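Possible prolidase (Bifidobacterium longum NCC2705, PDB 2P9B) probably acts as a hydrolase of carbon-nitrogen bonds, as many amidohydrolases do, and is a possible prolidase. Local coordinates at residues 16-21 / 31-36; 24-29 / 374-379; 35-40 / 51-56; 65-70 / 403-408. All coordinates share one frame; numbering follows the deposited sequence.

Contacts 1, 3 and 4 are parts of the beta structure beside the barrel, and contact 2 ties a hairpin loop of that structure to helix 371-385. Contacts 1 and 4 have centres about 9 Å apart and share a sheet: T20 O lies 2.9 Å from V69 N, and T20 N lies 3.1 Å from K67 O, both probable hydrogen bonds. Contact 3 shares T35 and I36 with contact 1, their centres about 10 Å apart. Contact 2 meets contact 4 through M70 CE, 3.7 Å from L375 CD2. H77, H79 and D345 could form an empty metal site, though this is unconfirmed; strand 68-78, whose first residues lie in contact 4, also carries H77.

Contact 1 of 4, residues 16-21 / 31-36; sequences LAHATI and LRNMTI
Residues 16-21 and 31-36 form an antiparallel pairing of two bent chains, placed where strands 14-17 and 34-38 of one sheet pass into strands 19-22 and 30-32 of another. Three hydrogen-bonded pairs define the register: L16 with I36, A19 with M34 (a selenomethionine), and I21 with L31. Between them it slips twice by one residue. H18 and A19 both face M34, and N33 and M34 both face A19, so each chain carries a G1 bulge at its corner. Positive phi at H18 and N33 marks the two turns.

At this double corner the side chains of H18 and N33 run alongside each other in the same direction. H18 ND1 donates to N33 OD1 at 3.0 Å, in the ring plane, with the N-H directed at the oxygen at 163°. Ring and amide are nearly coplanar, and A17 CB sits over one ring face toward the rim. An alanine in place of H18 would probably leave N33 OD1 without this donor and its amide freer to turn. A water bridges T20 OG1 and N33 N.

On the face shared by L16, A19, I21, L31, M34 and I36, I21 crosses M34 at about a right angle, its CD1 3.6 Å from M34 CB and 3.9 Å from I36 CD1. Away from that face, T35 OG1 lies 3.2 Å from A17 CB and is hydrogen-bonded to S50 OG. The short strands 19-21 and 34-36, one from each chain on opposite sides of the corner, run at 86° to each other. Paired G1 bulges at facing corners are consistent with a ribbon that turns from one sheet into the next.

Contact 2 of 4, residues 24-29 / 374-379; sequences GDKAGT and ALHAAT
The imidazole of H376 has K26 over one face and G24 O at its edge. K26 N stands 3.3 Å above the plane, offset toward the rim, and K26 CB lies over the same ring, 4.1 Å from its centroid and 16° off the normal, a CH-pi contact. Farther along the lysine, CD comes within 3.4 Å of H376 CE1. The bend at chi2 (-77°) sets CD there, and the two side chains cross obliquely.

At the edge, H376 ND1 donates to G24 O at 2.7 Å, with the oxygen 4° out of the ring plane and the donor on a lone pair of the carbonyl. The same oxygen also receives a CA-H contact from H376. G24 has a backbone suited to glycine: a CB would jam against the preceding carbonyl and clash with T379 OG1, which itself bonds to L375 O.

D25 opens the type I turn that carries K26. Its OD1 takes T29 N at 2.8 Å, and its OD2 takes T29 OG1, both through syn lone pairs.

Replacing H376 by a leucine would probably leave G24 O without its ND1 donor and K26 without a flat ring to lie against. Since ND1 acts as donor, a neutral ring would carry its proton there; K26 NZ, 4.7 Å from H376 NE2, would be likely to disfavour a second one.

Contact 3 of 4, residues 35-40 / 51-56; sequences TIVVGA and IETSIP
T53 reaches from its loop toward strand 34-38, and its methyl does most of the touching. Its CB stands 4.2 Å from T35 CB. One branch, CG2, lies anti to the backbone N (chi1 -52°, the angle to OG1) and meets two methyls of the strand: T35 CG2 at 4.1 Å and V37 CG2 at the same distance. The other branch, OG1, is hydrogen-bonded to P49 O, which fixes the rotation of the side chain and leaves the methyl to face the strand.

The T53 side chain runs antiparallel to those of T35 and V37, overlapping them flank against flank at the methyls. Because T35 and V37 are two residues apart on one strand, they present their CG2 atoms on one face, and T53 CG2 has both as neighbours. Two further approaches are slightly longer: I55 CD1 to T35 CG2 at 4.3 Å, and P56 CD to V37 CG1 at 4.5 Å.

The polar link is indirect: a water lies 2.6 Å from T35 OG1, which is also hydrogen-bonded to S50 OG, and donates to T53 O at 2.8 Å. With 180 Å² buried in all, this is plain apolar packing of a connecting loop across one face of the four-stranded sheet, with no site involved.

The loop that follows strand 44-49 thereby folds back over the sheet. T53 also touches Q46 and A48 of strand 44-49, I55 reaches A15 of strand 14-17, and strand 34-38 runs between those two strands.

Contact 4 of 4, residues 65-70 / 403-408; sequences TGKIVM and LLVLNA
I68 O accepts the shortest polar bond of the contact, from L406 N at 2.6 Å (N-H...O angle 174°, nearly straight). The carbonyl also receives the CA-H of V405, its CA 3.3 Å away, so one oxygen engages two neighbouring residues of the facing strand. I68 N returns a bond to L406 O, which makes I68 and L406 a hydrogen-bonded pair. M70, a selenomethionine, and L404 repeat the pattern, M70 N to L404 O and L404 N to M70 O, both at 2.9 Å; between them V69 and V405 form the non-hydrogen-bonded pair.

The register is thus regular antiparallel, the strand directions 157° apart. It joins the start of strand 68-78 to strand 403-406, some 330 residues later, and so brings an early and a late part of the chain into one sheet of the amidohydrolase fold, flanked on one edge by strand 19-22 and on the other by strand 422-425.

I68, M70, L404 and L406 share one face. M70 lies side by side with L404, its CG 4.0 Å from L404 CB, and the bend at chi3 (-75°) turns CE beyond SE, which is 3.8 Å from L406 CD1. M70 also packs on L375 and T379 of helix 371-385. On the other face V69 CG2 meets L403 CB at 4.0 Å, the two side chains crossing at a slant, while V405 CG1 reaches K67 CB.

At the exposed end of the pairing, beyond the strands, K67 CE lies 3.2 Å from N407 ND2, a close packing contact and not a hydrogen bond, and a water donates to both G66 O and N407 O.

Contact 1 of 4, residues 16-21 / 31-36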
loop_
_atom_site.group_PDB
_atom_site.type_symbol
_atom_site.label_atom_id
_atom_site.label_comp_id
_atom_site.label_asym_id
_atom_site.label_seq_id
_atom_site.Cartn_x
_atom_site.Cartn_y
_atom_site.Cartn_z
ATOM N N LEU A 16 -22.510 -12.493 -6.677
ATOM C CA LEU A 16 -22.442 -11.370 -7.606
ATOM C C LEU A 16 -22.375 -12.007 -8.984
ATOM O O LEU A 16 -21.379 -12.647 -9.315
ATOM C CB LEU A 16 -21.179 -10.543 -7.355
ATOM C CG LEU A 16 -20.890 -9.419 -8.357
ATOM C CD1 LEU A 16 -21.975 -8.359 -8.284
ATOM C CD2 LEU A 16 -19.522 -8.812 -8.044
ATOM N N ALA A 17 -23.423 -11.832 -9.784
ATOM C CA ALA A 17 -23.465 -12.456 -11.102
ATOM C C ALA A 17 -23.374 -11.539 -12.316
ATOM O O ALA A 17 -23.569 -10.325 -12.222
ATOM C CB ALA A 17 -24.726 -13.314 -11.211
ATOM N N HIS A 18 -23.065 -12.155 -13.457
ATOM C CA HIS A 18 -22.963 -11.470 -14.744
ATOM C C HIS A 18 -21.895 -10.389 -14.827
ATOM O O HIS A 18 -22.001 -9.457 -15.622
ATOM C CB HIS A 18 -24.325 -10.879 -15.110
ATOM C CG HIS A 18 -25.441 -11.871 -15.048
ATOM N ND1 HIS A 18 -25.442 -13.035 -15.785
ATOM C CD2 HIS A 18 -26.581 -11.887 -14.319
ATOM C CE1 HIS A 18 -26.534 -13.726 -15.510
ATOM N NE2 HIS A 18 -27.242 -13.052 -14.623
ATOM N N ALA A 19 -20.850 -10.523 -14.026
ATOM C CA ALA A 19 -19.796 -9.531 -14.033
ATOM C C ALA A 19 -18.611 -9.951 -14.888
ATOM O O ALA A 19 -18.403 -11.134 -15.153
ATOM C CB ALA A 19 -19.328 -9.260 -12.611
ATOM N N THR A 20 -17.855 -8.956 -15.335
ATOM C CA THR A 20 -16.648 -9.198 -16.103
ATOM C C THR A 20 -15.544 -9.115 -15.060
ATOM O O THR A 20 -15.377 -8.082 -14.411
ATOM C CB THR A 20 -16.398 -8.109 -17.160
ATOM O OG1 THR A 20 -17.438 -8.149 -18.144
ATOM C CG2 THR A 20 -15.053 -8.330 -17.834
ATOM N N ILE A 21 -14.806 -10.203 -14.885
ATOM C CA ILE A 21 -13.734 -10.223 -13.903
ATOM C C ILE A 21 -12.382 -9.817 -14.468
ATOM O O ILE A 21 -11.920 -10.375 -15.462
ATOM C CB ILE A 21 -13.557 -11.628 -13.275
ATOM C CG1 ILE A 21 -14.829 -12.037 -12.528
ATOM C CG2 ILE A 21 -12.350 -11.625 -12.333
ATOM C CD1 ILE A 21 -14.711 -13.364 -11.791
ATOM N N LEU A 31 -12.286 -12.280 -17.509
ATOM C CA LEU A 31 -13.248 -13.365 -17.664
ATOM C C LEU A 31 -14.637 -12.757 -17.748
ATOM O O LEU A 31 -15.040 -12.002 -16.867
ATOM C CB LEU A 31 -13.152 -14.308 -16.468
ATOM C CG LEU A 31 -11.716 -14.739 -16.145
ATOM C CD1 LEU A 31 -11.705 -15.525 -14.853
ATOM C CD2 LEU A 31 -11.149 -15.562 -17.300
ATOM N N ARG A 32 -15.372 -13.096 -18.802
ATOM C CA ARG A 32 -16.703 -12.540 -19.010
ATOM C C ARG A 32 -17.863 -13.351 -18.437
ATOM O O ARG A 32 -17.766 -14.565 -18.276
ATOM C CB ARG A 32 -16.917 -12.317 -20.507
ATOM C CG ARG A 32 -15.826 -11.474 -21.139
ATOM C CD ARG A 32 -16.001 -11.364 -22.643
ATOM N NE ARG A 32 -14.896 -10.634 -23.260
ATOM C CZ ARG A 32 -13.637 -11.063 -23.296
ATOM N NH1 ARG A 32 -13.308 -12.227 -22.749
ATOM N NH2 ARG A 32 -12.702 -10.324 -23.875
ATOM N N ASN A 33 -18.953 -12.649 -18.127
ATOM C CA ASN A 33 -20.173 -13.242 -17.576
ATOM C C ASN A 33 -19.883 -14.291 -16.508
ATOM O O ASN A 33 -20.170 -15.482 -16.674
ATOM C CB ASN A 33 -21.014 -13.839 -18.704
ATOM C CG ASN A 33 -22.436 -14.141 -18.273
ATOM O OD1 ASN A 33 -23.009 -13.427 -17.446
ATOM N ND2 ASN A 33 -23.023 -15.186 -18.846
HETATM N N MSE A 34 -19.321 -13.812 -15.403
HETATM C CA MSE A 34 -18.938 -14.630 -14.267
HETATM C C MSE A 34 -19.770 -14.346 -13.021
HETATM O O MSE A 34 -20.332 -13.266 -12.865
HETATM C CB MSE A 34 -17.469 -14.368 -13.922
HETATM C CG MSE A 34 -16.475 -14.630 -15.047
HETATM SE SE MSE A 34 -16.446 -16.443 -15.619
HETATM C CE MSE A 34 -15.530 -17.153 -14.144
ATOM N N THR A 35 -19.828 -15.327 -12.132
ATOM C CA THR A 35 -20.530 -15.172 -10.873
ATOM C C THR A 35 -19.528 -15.476 -9.767
ATOM O O THR A 35 -18.750 -16.425 -9.865
ATOM C CB THR A 35 -21.715 -16.152 -10.737
ATOM O OG1 THR A 35 -22.742 -15.788 -11.663
ATOM C CG2 THR A 35 -22.276 -16.130 -9.313
ATOM N N ILE A 36 -19.524 -14.648 -8.731
ATOM C CA ILE A 36 -18.642 -14.863 -7.598
ATOM C C ILE A 36 -19.565 -15.121 -6.421
ATOM O O ILE A 36 -20.398 -14.280 -6.079
ATOM C CB ILE A 36 -17.769 -13.627 -7.298
ATOM C CG1 ILE A 36 -16.852 -13.327 -8.489
ATOM C CG2 ILE A 36 -16.931 -13.885 -6.050
ATOM C CD1 ILE A 36 -15.957 -12.113 -8.289
HETATM O O HOH W 1 -19.378 -10.017 -18.732
#

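Contact 2 of 4, residues 24-29 / 374-379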
loop_
_atom_site.group_PDB
_atom_site.type_symbol
_atom_site.label_atom_id
_atom_site.label_comp_id
_atom_site.label_asym_id
_atom_site.label_seq_id
_atom_site.Cartn_x
_atom_site.Cartn_y
_atom_site.Cartn_z
ATOM N N GLY A 24 -6.431 -9.357 -12.402
ATOM C CA GLY A 24 -5.302 -8.696 -11.774
ATOM C C GLY A 24 -4.059 -9.566 -11.843
ATOM O O GLY A 24 -3.093 -9.347 -11.110
ATOM N N ASP A 25 -4.081 -10.573 -12.712
ATOM C CA ASP A 25 -2.919 -11.439 -12.864
ATOM C C ASP A 25 -1.919 -10.716 -13.761
ATOM O O ASP A 25 -2.242 -9.685 -14.353
ATOM C CB ASP A 25 -3.321 -12.797 -13.468
ATOM C CG ASP A 25 -3.827 -12.691 -14.899
ATOM O OD1 ASP A 25 -4.020 -11.570 -15.407
ATOM O OD2 ASP A 25 -4.042 -13.750 -15.523
ATOM N N LYS A 26 -0.703 -11.242 -13.853
ATOM C CA LYS A 26 0.335 -10.625 -14.675
ATOM C C LYS A 26 -0.041 -10.478 -16.148
ATOM O O LYS A 26 0.381 -9.527 -16.812
ATOM C CB LYS A 26 1.642 -11.420 -14.558
ATOM C CG LYS A 26 1.444 -12.915 -14.349
ATOM C CD LYS A 26 1.039 -13.205 -12.912
ATOM C CE LYS A 26 0.069 -14.367 -12.831
ATOM N NZ LYS A 26 -0.358 -14.619 -11.429
ATOM N N ALA A 27 -0.845 -11.405 -16.654
ATOM C CA ALA A 27 -1.254 -11.388 -18.056
ATOM C C ALA A 27 -2.333 -10.367 -18.411
ATOM O O ALA A 27 -2.493 -10.016 -19.579
ATOM C CB ALA A 27 -1.713 -12.782 -18.469
ATOM N N GLY A 28 -3.069 -9.885 -17.416
ATOM C CA GLY A 28 -4.125 -8.926 -17.693
ATOM C C GLY A 28 -5.367 -9.660 -18.163
ATOM O O GLY A 28 -6.168 -9.136 -18.937
ATOM N N THR A 29 -5.515 -10.888 -17.679
ATOM C CA THR A 29 -6.639 -11.746 -18.032
ATOM C C THR A 29 -7.987 -11.208 -17.566
ATOM O O THR A 29 -8.107 -10.682 -16.459
ATOM C CB THR A 29 -6.473 -13.150 -17.417
ATOM O OG1 THR A 29 -5.235 -13.727 -17.852
ATOM C CG2 THR A 29 -7.629 -14.051 -17.829
ATOM N N ALA A 374 0.274 -2.842 -13.654
ATOM C CA ALA A 374 -0.011 -1.941 -12.543
ATOM C C ALA A 374 -1.130 -2.521 -11.680
ATOM O O ALA A 374 -1.073 -2.461 -10.451
ATOM C CB ALA A 374 -0.404 -0.566 -13.065
ATOM N N LEU A 375 -2.156 -3.071 -12.323
ATOM C CA LEU A 375 -3.265 -3.674 -11.588
ATOM C C LEU A 375 -2.767 -4.899 -10.817
ATOM O O LEU A 375 -3.225 -5.193 -9.710
ATOM C CB LEU A 375 -4.384 -4.070 -12.556
ATOM C CG LEU A 375 -5.161 -2.887 -13.129
ATOM C CD1 LEU A 375 -5.969 -3.330 -14.334
ATOM C CD2 LEU A 375 -6.071 -2.305 -12.037
ATOM N N HIS A 376 -1.809 -5.603 -11.413
ATOM C CA HIS A 376 -1.224 -6.790 -10.799
ATOM C C HIS A 376 -0.386 -6.399 -9.577
ATOM O O HIS A 376 -0.380 -7.102 -8.560
ATOM C CB HIS A 376 -0.357 -7.511 -11.841
ATOM C CG HIS A 376 0.303 -8.753 -11.335
ATOM N ND1 HIS A 376 -0.408 -9.838 -10.867
ATOM C CD2 HIS A 376 1.610 -9.104 -11.269
ATOM C CE1 HIS A 376 0.431 -10.804 -10.538
ATOM N NE2 HIS A 376 1.664 -10.383 -10.772
ATOM N N ALA A 377 0.299 -5.265 -9.676
ATOM C CA ALA A 377 1.142 -4.763 -8.596
ATOM C C ALA A 377 0.291 -4.312 -7.411
ATOM O O ALA A 377 0.650 -4.534 -6.261
ATOM C CB ALA A 377 1.992 -3.597 -9.102
ATOM N N ALA A 378 -0.850 -3.700 -7.709
ATOM C CA ALA A 378 -1.738 -3.194 -6.668
ATOM C C ALA A 378 -2.515 -4.283 -5.945
ATOM O O ALA A 378 -3.071 -4.038 -4.873
ATOM C CB ALA A 378 -2.719 -2.189 -7.265
ATOM N N THR A 379 -2.564 -5.480 -6.522
ATOM C CA THR A 379 -3.326 -6.564 -5.913
ATOM C C THR A 379 -2.489 -7.773 -5.507
ATOM O O THR A 379 -2.084 -7.899 -4.355
ATOM C CB THR A 379 -4.469 -7.020 -6.867
ATOM O OG1 THR A 379 -3.919 -7.388 -8.140
ATOM C CG2 THR A 379 -5.469 -5.895 -7.078
#

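Contact 3 of 4, residues 35-40 / 51-56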
loop_
_atom_site.group_PDB
_atom_site.type_symbol
_atom_site.label_atom_id
_atom_site.label_comp_id
_atom_site.label_asym_id
_atom_site.label_seq_id
_atom_site.Cartn_x
_atom_site.Cartn_y
_atom_site.Cartn_z
ATOM N N THR A 35 -19.828 -15.327 -12.132
ATOM C CA THR A 35 -20.530 -15.172 -10.873
ATOM C C THR A 35 -19.528 -15.476 -9.767
ATOM O O THR A 35 -18.750 -16.425 -9.865
ATOM C CB THR A 35 -21.715 -16.152 -10.737
ATOM O OG1 THR A 35 -22.742 -15.788 -11.663
ATOM C CG2 THR A 35 -22.276 -16.130 -9.313
ATOM N N ILE A 36 -19.524 -14.648 -8.731
ATOM C CA ILE A 36 -18.642 -14.863 -7.598
ATOM C C ILE A 36 -19.565 -15.121 -6.421
ATOM O O ILE A 36 -20.398 -14.280 -6.079
ATOM C CB ILE A 36 -17.769 -13.627 -7.298
ATOM C CG1 ILE A 36 -16.852 -13.327 -8.489
ATOM C CG2 ILE A 36 -16.931 -13.885 -6.050
ATOM C CD1 ILE A 36 -15.957 -12.113 -8.289
ATOM N N VAL A 37 -19.425 -16.293 -5.814
ATOM C CA VAL A 37 -20.259 -16.662 -4.685
ATOM C C VAL A 37 -19.478 -16.526 -3.386
ATOM O O VAL A 37 -18.392 -17.085 -3.244
ATOM C CB VAL A 37 -20.762 -18.111 -4.827
ATOM C CG1 VAL A 37 -21.676 -18.458 -3.661
ATOM C CG2 VAL A 37 -21.489 -18.274 -6.161
ATOM N N VAL A 38 -20.041 -15.782 -2.442
ATOM C CA VAL A 38 -19.392 -15.557 -1.155
ATOM C C VAL A 38 -20.158 -16.224 -0.014
ATOM O O VAL A 38 -21.368 -16.042 0.125
ATOM C CB VAL A 38 -19.263 -14.043 -0.869
ATOM C CG1 VAL A 38 -18.594 -13.817 0.477
ATOM C CG2 VAL A 38 -18.458 -13.372 -1.985
ATOM N N GLY A 39 -19.440 -16.994 0.800
ATOM C CA GLY A 39 -20.059 -17.692 1.917
ATOM C C GLY A 39 -20.272 -16.846 3.159
ATOM O O GLY A 39 -19.858 -15.688 3.214
ATOM N N ALA A 40 -20.916 -17.433 4.164
ATOM C CA ALA A 40 -21.200 -16.736 5.413
ATOM C C ALA A 40 -19.925 -16.435 6.188
ATOM O O ALA A 40 -19.923 -15.590 7.085
ATOM C CB ALA A 40 -22.156 -17.563 6.276
ATOM N N ILE A 51 -23.800 -18.640 -16.309
ATOM C CA ILE A 51 -24.749 -19.561 -16.917
ATOM C C ILE A 51 -24.807 -20.932 -16.254
ATOM O O ILE A 51 -25.850 -21.585 -16.272
ATOM C CB ILE A 51 -24.450 -19.734 -18.422
ATOM C CG1 ILE A 51 -25.614 -20.447 -19.108
ATOM C CG2 ILE A 51 -23.166 -20.519 -18.609
ATOM C CD1 ILE A 51 -25.505 -20.451 -20.625
ATOM N N GLU A 52 -23.704 -21.372 -15.658
ATOM C CA GLU A 52 -23.674 -22.691 -15.024
ATOM C C GLU A 52 -23.675 -22.636 -13.506
ATOM O O GLU A 52 -23.624 -23.673 -12.841
ATOM C CB GLU A 52 -22.430 -23.461 -15.477
ATOM C CG GLU A 52 -21.130 -22.745 -15.158
ATOM C CD GLU A 52 -19.889 -23.539 -15.542
ATOM O OE1 GLU A 52 -19.818 -24.033 -16.685
ATOM O OE2 GLU A 52 -18.976 -23.652 -14.697
ATOM N N THR A 53 -23.747 -21.433 -12.954
ATOM C CA THR A 53 -23.710 -21.285 -11.510
ATOM C C THR A 53 -25.057 -20.948 -10.895
ATOM O O THR A 53 -25.601 -19.872 -11.125
ATOM C CB THR A 53 -22.691 -20.201 -11.114
ATOM O OG1 THR A 53 -21.431 -20.491 -11.733
ATOM C CG2 THR A 53 -22.507 -20.169 -9.603
ATOM N N SER A 54 -25.592 -21.881 -10.115
ATOM C CA SER A 54 -26.870 -21.668 -9.455
ATOM C C SER A 54 -26.614 -20.980 -8.119
ATOM O O SER A 54 -25.643 -21.294 -7.430
ATOM C CB SER A 54 -27.583 -23.001 -9.220
ATOM O OG SER A 54 -26.821 -23.843 -8.368
ATOM N N ILE A 55 -27.481 -20.039 -7.761
ATOM C CA ILE A 55 -27.339 -19.313 -6.503
ATOM C C ILE A 55 -27.957 -20.123 -5.369
ATOM O O ILE A 55 -29.152 -20.406 -5.387
ATOM C CB ILE A 55 -28.063 -17.955 -6.552
ATOM C CG1 ILE A 55 -27.753 -17.236 -7.869
ATOM C CG2 ILE A 55 -27.648 -17.109 -5.354
ATOM C CD1 ILE A 55 -26.292 -16.918 -8.080
ATOM N N PRO A 56 -27.150 -20.506 -4.368
ATOM C CA PRO A 56 -27.668 -21.287 -3.241
ATOM C C PRO A 56 -28.846 -20.590 -2.574
ATOM O O PRO A 56 -28.966 -19.363 -2.625
ATOM C CB PRO A 56 -26.461 -21.397 -2.315
ATOM C CG PRO A 56 -25.316 -21.424 -3.277
ATOM C CD PRO A 56 -25.691 -20.332 -4.253
HETATM O O HOH W 2 -24.909 -17.174 -11.460
#

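Contact 4 of 4, residues 65-70 / 403-408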
loop_
_atom_site.group_PDB
_atom_site.type_symbol
_atom_site.label_atom_id
_atom_site.label_comp_id
_atom_site.label_asym_id
_atom_site.label_seq_id
_atom_site.Cartn_x
_atom_site.Cartn_y
_atom_site.Cartn_z
ATOM N N THR A 65 -24.344 -7.158 -13.995
ATOM C CA THR A 65 -24.417 -6.927 -15.429
ATOM C C THR A 65 -23.839 -5.552 -15.771
ATOM O O THR A 65 -24.194 -4.551 -15.151
ATOM C CB THR A 65 -25.879 -7.003 -15.923
ATOM O OG1 THR A 65 -26.404 -8.305 -15.646
ATOM C CG2 THR A 65 -25.956 -6.738 -17.417
ATOM N N GLY A 66 -22.932 -5.521 -16.745
ATOM C CA GLY A 66 -22.315 -4.276 -17.167
ATOM C C GLY A 66 -21.230 -3.755 -16.236
ATOM O O GLY A 66 -20.649 -2.694 -16.471
ATOM N N LYS A 67 -20.944 -4.508 -15.183
ATOM C CA LYS A 67 -19.932 -4.104 -14.210
ATOM C C LYS A 67 -18.658 -4.935 -14.325
ATOM O O LYS A 67 -18.660 -6.023 -14.903
ATOM C CB LYS A 67 -20.487 -4.259 -12.789
ATOM C CG LYS A 67 -21.785 -3.507 -12.503
ATOM C CD LYS A 67 -21.570 -2.002 -12.452
ATOM C CE LYS A 67 -22.836 -1.273 -12.011
ATOM N NZ LYS A 67 -23.974 -1.529 -12.929
ATOM N N ILE A 68 -17.570 -4.403 -13.775
ATOM C CA ILE A 68 -16.290 -5.101 -13.748
ATOM C C ILE A 68 -16.004 -5.373 -12.277
ATOM O O ILE A 68 -16.274 -4.520 -11.431
ATOM C CB ILE A 68 -15.135 -4.226 -14.316
ATOM C CG1 ILE A 68 -15.080 -4.344 -15.843
ATOM C CG2 ILE A 68 -13.795 -4.653 -13.715
ATOM C CD1 ILE A 68 -16.267 -3.761 -16.550
ATOM N N VAL A 69 -15.498 -6.559 -11.960
ATOM C CA VAL A 69 -15.150 -6.856 -10.575
ATOM C C VAL A 69 -13.706 -7.323 -10.581
ATOM O O VAL A 69 -13.293 -8.082 -11.455
ATOM C CB VAL A 69 -16.041 -7.950 -9.952
ATOM C CG1 VAL A 69 -15.897 -9.244 -10.722
ATOM C CG2 VAL A 69 -15.655 -8.151 -8.484
HETATM N N MSE A 70 -12.941 -6.844 -9.609
HETATM C CA MSE A 70 -11.534 -7.183 -9.499
HETATM C C MSE A 70 -11.187 -7.309 -8.025
HETATM O O MSE A 70 -12.019 -7.024 -7.163
HETATM C CB MSE A 70 -10.669 -6.088 -10.163
HETATM C CG MSE A 70 -10.710 -4.694 -9.489
HETATM SE SE MSE A 70 -9.483 -3.383 -10.171
HETATM C CE MSE A 70 -7.895 -4.069 -9.374
ATOM N N LEU A 403 -13.677 -7.601 -2.700
ATOM C CA LEU A 403 -14.025 -7.292 -4.085
ATOM C C LEU A 403 -14.204 -5.817 -4.368
ATOM O O LEU A 403 -14.742 -5.074 -3.552
ATOM C CB LEU A 403 -15.328 -8.000 -4.468
ATOM C CG LEU A 403 -15.595 -9.408 -3.929
ATOM C CD1 LEU A 403 -16.892 -9.946 -4.543
ATOM C CD2 LEU A 403 -14.445 -10.326 -4.251
ATOM N N LEU A 404 -13.762 -5.402 -5.545
ATOM C CA LEU A 404 -13.915 -4.018 -5.954
ATOM C C LEU A 404 -14.715 -4.047 -7.251
ATOM O O LEU A 404 -14.259 -4.582 -8.267
ATOM C CB LEU A 404 -12.551 -3.364 -6.173
ATOM C CG LEU A 404 -12.561 -1.978 -6.828
ATOM C CD1 LEU A 404 -13.456 -1.025 -6.046
ATOM C CD2 LEU A 404 -11.126 -1.453 -6.896
ATOM N N VAL A 405 -15.923 -3.500 -7.195
ATOM C CA VAL A 405 -16.805 -3.470 -8.360
ATOM C C VAL A 405 -16.707 -2.106 -9.033
ATOM O O VAL A 405 -16.886 -1.071 -8.389
ATOM C CB VAL A 405 -18.260 -3.755 -7.945
ATOM C CG1 VAL A 405 -19.139 -3.887 -9.179
ATOM C CG2 VAL A 405 -18.313 -5.038 -7.111
ATOM N N LEU A 406 -16.424 -2.126 -10.331
ATOM C CA LEU A 406 -16.252 -0.912 -11.125
ATOM C C LEU A 406 -17.293 -0.761 -12.233
ATOM O O LEU A 406 -17.903 -1.734 -12.664
ATOM C CB LEU A 406 -14.853 -0.910 -11.742
ATOM C CG LEU A 406 -13.717 -1.165 -10.746
ATOM C CD1 LEU A 406 -12.378 -1.288 -11.482
ATOM C CD2 LEU A 406 -13.671 -0.038 -9.731
ATOM N N ASN A 407 -17.464 0.469 -12.707
ATOM C CA ASN A 407 -18.429 0.756 -13.762
ATOM C C ASN A 407 -17.816 0.650 -15.156
ATOM O O ASN A 407 -18.528 0.686 -16.161
ATOM C CB ASN A 407 -19.024 2.151 -13.550
ATOM C CG ASN A 407 -19.981 2.201 -12.374
ATOM O OD1 ASN A 407 -19.978 3.153 -11.595
ATOM N ND2 ASN A 407 -20.814 1.179 -12.247
ATOM N N ALA A 408 -16.496 0.512 -15.218
ATOM C CA ALA A 408 -15.805 0.391 -16.497
ATOM C C ALA A 408 -14.550 -0.456 -16.317
ATOM O O ALA A 408 -14.145 -0.740 -15.189
ATOM C CB ALA A 408 -15.443 1.776 -17.037
HETATM O O HOH W 3 -21.242 -0.002 -15.866
#